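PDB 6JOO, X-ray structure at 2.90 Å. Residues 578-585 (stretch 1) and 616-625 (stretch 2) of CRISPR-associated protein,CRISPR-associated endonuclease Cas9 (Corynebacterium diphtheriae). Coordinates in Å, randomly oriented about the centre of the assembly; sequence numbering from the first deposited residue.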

# COMPACT_ATOMS: atom_id res chain seq x y z
N ALA A 578 32.55 7.31 6.81
CA ALA A 578 33.46 6.62 5.90
C ALA A 578 34.87 6.48 6.45
O ALA A 578 35.69 5.78 5.84
CB ALA A 578 33.51 7.35 4.55
N PHE A 579 35.19 7.13 7.57
CA PHE A 579 36.53 7.11 8.15
C PHE A 579 36.48 6.73 9.62
O PHE A 579 37.04 7.42 10.48
CB PHE A 579 37.22 8.46 7.97
CG PHE A 579 37.33 8.90 6.54
CD1 PHE A 579 37.77 8.02 5.57
CD2 PHE A 579 37.00 10.19 6.17
CE1 PHE A 579 37.88 8.42 4.25
CE2 PHE A 579 37.10 10.59 4.85
CZ PHE A 579 37.54 9.71 3.89
N THR A 580 35.81 5.63 9.95
CA THR A 580 35.74 5.12 11.32
C THR A 580 36.46 3.77 11.35
O THR A 580 35.91 2.76 10.92
CB THR A 580 34.29 4.99 11.79
OG1 THR A 580 33.63 3.96 11.05
CG2 THR A 580 33.55 6.31 11.60
N SER A 581 37.69 3.78 11.86
CA SER A 581 38.43 2.53 12.02
C SER A 581 37.82 1.71 13.15
O SER A 581 37.25 2.24 14.10
CB SER A 581 39.91 2.81 12.30
OG SER A 581 40.15 3.02 13.68
N ASP A 582 37.95 0.38 13.03
CA ASP A 582 37.33 -0.51 14.00
C ASP A 582 37.96 -0.37 15.38
O ASP A 582 37.29 -0.57 16.40
CB ASP A 582 37.41 -1.96 13.52
CG ASP A 582 36.29 -2.84 14.08
OD1 ASP A 582 35.93 -2.67 15.26
OD2 ASP A 582 35.77 -3.70 13.33
N TYR A 583 39.25 -0.02 15.44
CA TYR A 583 39.87 0.24 16.73
C TYR A 583 39.40 1.57 17.30
O TYR A 583 39.26 1.72 18.52
CB TYR A 583 41.40 0.19 16.61
CG TYR A 583 41.92 -1.20 16.30
CD1 TYR A 583 42.15 -2.12 17.31
CD2 TYR A 583 42.16 -1.60 14.99
CE1 TYR A 583 42.61 -3.39 17.04
CE2 TYR A 583 42.62 -2.87 14.70
CZ TYR A 583 42.84 -3.76 15.73
OH TYR A 583 43.30 -5.03 15.45
N VAL A 584 39.13 2.54 16.42
CA VAL A 584 38.44 3.76 16.84
C VAL A 584 37.01 3.44 17.24
O VAL A 584 36.44 4.10 18.12
CB VAL A 584 38.52 4.81 15.72
CG1 VAL A 584 37.34 5.78 15.77
CG2 VAL A 584 39.83 5.58 15.80
N ALA A 585 36.42 2.41 16.64
CA ALA A 585 35.02 2.07 16.94
C ALA A 585 34.83 1.67 18.39
O ALA A 585 33.78 1.94 18.98
CB ALA A 585 34.56 0.95 16.02
N GLU A 616 47.99 0.08 20.87
CA GLU A 616 47.71 0.20 19.45
C GLU A 616 46.43 0.99 19.20
O GLU A 616 46.32 1.72 18.21
CB GLU A 616 47.62 -1.19 18.81
CG GLU A 616 48.31 -2.30 19.61
CD GLU A 616 47.33 -3.33 20.16
OE1 GLU A 616 46.95 -4.26 19.41
OE2 GLU A 616 46.92 -3.21 21.33
N HIS A 617 45.45 0.85 20.11
CA HIS A 617 44.24 1.66 20.02
C HIS A 617 44.57 3.15 20.09
O HIS A 617 43.90 3.96 19.45
CB HIS A 617 43.27 1.29 21.14
CG HIS A 617 42.64 -0.07 20.98
ND1 HIS A 617 43.35 -1.19 20.62
CD2 HIS A 617 41.36 -0.48 21.16
CE1 HIS A 617 42.54 -2.23 20.57
NE2 HIS A 617 41.33 -1.83 20.89
N ARG A 618 45.62 3.51 20.84
CA ARG A 618 46.05 4.90 20.91
C ARG A 618 46.80 5.31 19.65
O ARG A 618 46.71 6.48 19.25
CB ARG A 618 46.92 5.13 22.15
CG ARG A 618 47.55 6.53 22.27
CD ARG A 618 46.53 7.66 22.50
NE ARG A 618 45.19 7.17 22.82
CZ ARG A 618 44.15 7.96 23.09
NH1 ARG A 618 42.96 7.43 23.35
NH2 ARG A 618 44.29 9.27 23.10
N ALA A 619 47.51 4.38 19.01
CA ALA A 619 48.15 4.72 17.75
C ALA A 619 47.12 5.05 16.68
O ALA A 619 47.38 5.86 15.79
CB ALA A 619 49.05 3.57 17.29
N ALA A 620 45.93 4.44 16.76
CA ALA A 620 44.89 4.71 15.77
C ALA A 620 44.34 6.12 15.92
O ALA A 620 44.06 6.78 14.91
CB ALA A 620 43.77 3.68 15.90
N TRP A 621 44.17 6.60 17.15
CA TRP A 621 43.55 7.91 17.36
C TRP A 621 44.41 9.03 16.77
O TRP A 621 43.88 10.01 16.23
CB TRP A 621 43.31 8.14 18.85
N ARG A 622 45.73 8.89 16.86
CA ARG A 622 46.61 9.92 16.30
C ARG A 622 46.49 9.98 14.78
O ARG A 622 46.43 11.08 14.21
CB ARG A 622 48.06 9.65 16.72
N VAL A 623 46.46 8.83 14.12
CA VAL A 623 46.26 8.80 12.67
C VAL A 623 44.87 9.31 12.32
O VAL A 623 44.67 10.02 11.33
CB VAL A 623 46.49 7.38 12.12
CG1 VAL A 623 46.54 7.40 10.60
CG2 VAL A 623 47.76 6.78 12.70
N TRP A 624 43.88 8.96 13.15
CA TRP A 624 42.49 9.31 12.86
C TRP A 624 42.29 10.82 12.84
O TRP A 624 41.74 11.37 11.88
CB TRP A 624 41.56 8.64 13.87
CG TRP A 624 40.10 8.85 13.61
CD1 TRP A 624 39.35 8.29 12.61
CD2 TRP A 624 39.19 9.64 14.38
NE1 TRP A 624 38.05 8.70 12.70
CE2 TRP A 624 37.92 9.54 13.78
CE3 TRP A 624 39.34 10.45 15.52
CZ2 TRP A 624 36.80 10.20 14.28
CZ3 TRP A 624 38.23 11.11 16.01
CH2 TRP A 624 36.97 10.98 15.39
N CYS A 625 42.75 11.51 13.89
CA CYS A 625 42.57 12.96 13.95
C CYS A 625 43.29 13.66 12.80
O CYS A 625 42.83 14.70 12.30
CB CYS A 625 43.06 13.51 15.29
SG CYS A 625 41.91 13.31 16.67

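Stretch 2 is helical throughout, part of a longer helix that extends beyond both of its ends, whereas stretch 1 enters as a loop and turns helical at Asp 582. Overall, stretch 1 starts near the end of stretch 2, with the CA atoms of Phe 579 and Trp 624 7.9 Å apart, and its helical start lies by the earlier part, the CA atoms of Tyr 583 and His 617 being 5.7 Å apart and those of Val 584 and Trp 621 6.6 Å. Together they bury 366 Å², summed over both sides, largely through His 617, Ala 620 and Trp 624 of stretch 2, whose spacing of three and four places them along one flank of the helix.

The first side-chain pairing comes at His 617. Its CA-to-CB bond points sideways, but with chi1 in the m rotamer the imidazole comes nearer to stretch 1 and meets Tyr 583 in an offset edge-to-face arrangement. The tyrosine directs its edge toward the histidine face, with CD1 of Tyr 583 3.3 Å from CE1 of His 617, ring centroids 5.0 Å apart and planes inclined at 79°.

After Arg 618 and Ala 619, which lie out of reach, Ala 620 presents its small side chain toward stretch 1. CB of Ala 620 lies 4.3 Å from CB of Tyr 583 and 4.4 Å from CG2 of Val 584, so one methyl group joins two apolar neighbours. CB of Ala 620 also lies 4.3 Å from OG of Ser 581, but that hydroxyl is engaged within its own stretch: at the N-cap position, OG of Ser 581 accepts a hydrogen bond from N of Val 584 (3.0 Å), satisfying an amide in the first turn of the helix.

One turn further on, beyond Trp 621, whose side chain is modelled only to CB, Trp 624 combines apolar and polar contacts. Its own amide bonds to the carbonyl oxygen of Ala 620, its CA-to-CB bond points toward stretch 1, and chi1 is in the t rotamer. CG2 of Val 584 lies over one face of the indole, 3.9 Å from CG of Trp 624 and 4.3 Å from the centroid of the five-membered ring, 24° off the ring normal, a CH-pi contact. At the indole edge, NE1 of Trp 624 donates a hydrogen bond to O of Phe 579 (2.8 Å, N-H...O angle 139°). This bond ties the helix to the loop preceding Ser 581, giving the indole N-H a backbone acceptor while its face remains available to the valine.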